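Local coordinates for tail fiber protein (Acinetobacter phage AM24, PDB 5W5P) that forms a trimeric tailspike that probably recognises and degrades the capsular polysaccharide of its Acinetobacter host, at residues I309-N314 and G331-N336. Numbering follows the deposited sequence.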
loop_
_atom_site.group_PDB
_atom_site.type_symbol
_atom_site.label_atom_id
_atom_site.label_comp_id
_atom_site.label_asym_id
_atom_site.label_seq_id
_atom_site.Cartn_x
_atom_site.Cartn_y
_atom_site.Cartn_z
ATOM N N ILE A 309 9.866 7.037 -4.258
ATOM C CA ILE A 309 9.946 6.821 -2.819
ATOM C C ILE A 309 8.551 6.454 -2.334
ATOM O O ILE A 309 7.551 6.996 -2.818
ATOM C CB ILE A 309 10.502 8.055 -2.072
ATOM C CG1 ILE A 309 10.595 7.784 -0.566
ATOM C CG2 ILE A 309 9.654 9.291 -2.335
ATOM C CD1 ILE A 309 11.351 8.836 0.199
ATOM N N ARG A 310 8.480 5.506 -1.407
ATOM C CA ARG A 310 7.227 5.154 -0.754
ATOM C C ARG A 310 7.452 5.243 0.745
ATOM O O ARG A 310 8.442 4.709 1.255
ATOM C CB ARG A 310 6.746 3.745 -1.131
ATOM C CG ARG A 310 6.874 3.393 -2.600
ATOM C CD ARG A 310 8.270 2.881 -2.931
ATOM N NE ARG A 310 8.255 2.003 -4.094
ATOM C CZ ARG A 310 9.344 1.613 -4.748
ATOM N NH1 ARG A 310 9.237 0.822 -5.808
ATOM N NH2 ARG A 310 10.539 2.018 -4.344
ATOM N N CYS A 311 6.549 5.930 1.440
ATOM C CA CYS A 311 6.577 6.023 2.899
ATOM C C CYS A 311 5.160 5.750 3.392
ATOM O O CYS A 311 4.316 6.651 3.388
ATOM C CB CYS A 311 7.084 7.387 3.358
ATOM S SG CYS A 311 8.746 7.825 2.755
ATOM N N ASP A 312 4.901 4.512 3.815
ATOM C CA ASP A 312 3.555 4.061 4.136
ATOM C C ASP A 312 3.468 3.549 5.570
ATOM O O ASP A 312 4.401 2.917 6.074
ATOM C CB ASP A 312 3.103 2.959 3.170
ATOM C CG ASP A 312 3.214 3.378 1.712
ATOM O OD1 ASP A 312 3.120 4.591 1.430
ATOM O OD2 ASP A 312 3.387 2.489 0.847
ATOM N N GLY A 313 2.340 3.833 6.221
ATOM C CA GLY A 313 2.019 3.240 7.507
ATOM C C GLY A 313 3.039 3.438 8.607
ATOM O O GLY A 313 3.082 2.639 9.549
ATOM N N ASN A 314 3.865 4.479 8.523
ATOM C CA ASN A 314 4.826 4.763 9.576
ATOM C C ASN A 314 4.138 5.399 10.782
ATOM O O ASN A 314 3.061 5.993 10.679
ATOM C CB ASN A 314 5.921 5.703 9.077
ATOM C CG ASN A 314 6.883 5.030 8.126
ATOM O OD1 ASN A 314 7.666 4.163 8.520
ATOM N ND2 ASN A 314 6.841 5.439 6.863
ATOM N N GLY A 331 6.275 9.421 -6.269
ATOM C CA GLY A 331 6.267 9.328 -4.818
ATOM C C GLY A 331 4.890 8.940 -4.309
ATOM O O GLY A 331 3.872 9.342 -4.872
ATOM N N THR A 332 4.873 8.144 -3.238
ATOM C CA THR A 332 3.636 7.742 -2.584
ATOM C C THR A 332 3.813 7.817 -1.074
ATOM O O THR A 332 4.860 7.438 -0.546
ATOM C CB THR A 332 3.208 6.323 -3.006
ATOM O OG1 THR A 332 4.359 5.477 -3.102
ATOM C CG2 THR A 332 2.483 6.349 -4.356
ATOM N N PHE A 333 2.791 8.328 -0.387
ATOM C CA PHE A 333 2.772 8.421 1.076
ATOM C C PHE A 333 1.376 8.002 1.537
ATOM O O PHE A 333 0.450 8.819 1.531
ATOM C CB PHE A 333 3.108 9.827 1.562
ATOM C CG PHE A 333 4.456 10.330 1.112
ATOM C CD1 PHE A 333 4.627 10.835 -0.169
ATOM C CD2 PHE A 333 5.544 10.323 1.975
ATOM C CE1 PHE A 333 5.847 11.304 -0.593
ATOM C CE2 PHE A 333 6.774 10.795 1.554
ATOM C CZ PHE A 333 6.923 11.287 0.263
ATOM N N ILE A 334 1.233 6.743 1.950
ATOM C CA ILE A 334 -0.067 6.131 2.202
ATOM C C ILE A 334 -0.161 5.752 3.674
ATOM O O ILE A 334 0.594 4.899 4.158
ATOM C CB ILE A 334 -0.309 4.908 1.306
ATOM C CG1 ILE A 334 0.027 5.237 -0.154
ATOM C CG2 ILE A 334 -1.736 4.377 1.489
ATOM C CD1 ILE A 334 -0.344 4.143 -1.137
ATOM N N GLY A 335 -1.093 6.380 4.387
ATOM C CA GLY A 335 -1.491 5.890 5.692
ATOM C C GLY A 335 -0.527 6.148 6.823
ATOM O O GLY A 335 -0.529 5.407 7.805
ATOM N N ASN A 336 0.306 7.180 6.720
ATOM C CA ASN A 336 1.202 7.495 7.821
ATOM C C ASN A 336 0.424 8.046 9.013
ATOM O O ASN A 336 -0.698 8.545 8.887
ATOM C CB ASN A 336 2.269 8.493 7.381
ATOM C CG ASN A 336 3.301 7.865 6.476
ATOM O OD1 ASN A 336 3.978 6.907 6.861
ATOM N ND2 ASN A 336 3.410 8.379 5.252
HETATM O O HOH W 1 3.474 2.806 -1.769
#
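N336 and N314 are matched asparagines joined amide to amide at the bend of successive coils of a right-handed parallel beta-helix. Their amide planes lie 9° apart. N336 OD1 is gripped twice, by N314 N at 2.9 Å and by N314 ND2 at 3.2 Å. The two donors come from opposite faces of its plane. With CG of N336 anti to its carbonyl carbon (chi1 -73°), its amide lies alongside that of N314. N336 ND2 gives a short bond of 2.7 Å to C311 O and meets it from above the carbonyl plane. Inward-facing N314 carries the pattern on: its ND2 also bonds V284 O and its OD1 accepts from N287 N.

The strands pair in parallel through T332 N to I309 O and C311 N to T332 O. On the interior side the packing is close. C311 CB lies 3.6 Å from F333 CD2, and C311 SG sits obliquely to the ring, 4.7 Å from its centroid. F369 stacks on F333, and F322 and L325 line the same core.

The other side, with R310, T332, D312 and I334, faces the trimer axis. It is more polar, and D312 is partly exposed. One water donates to both D312 OD2 and T332 OG1. D312 OD1 takes the I334 N-H at 2.9 Å on its anti side, 33° out of the carboxylate plane. The I334 bond to C311 O is weak. R310 turns away to N281, and I334 packs on I334 of neighbouring subunits.

Beyond the strand pairing, side-chain amides and a carboxylate take up backbone groups at the bend. Buried N336 OD1 is satisfied by two N-H groups and C311 O by the N336 amide, so these polar groups are paired inside the beta-helix.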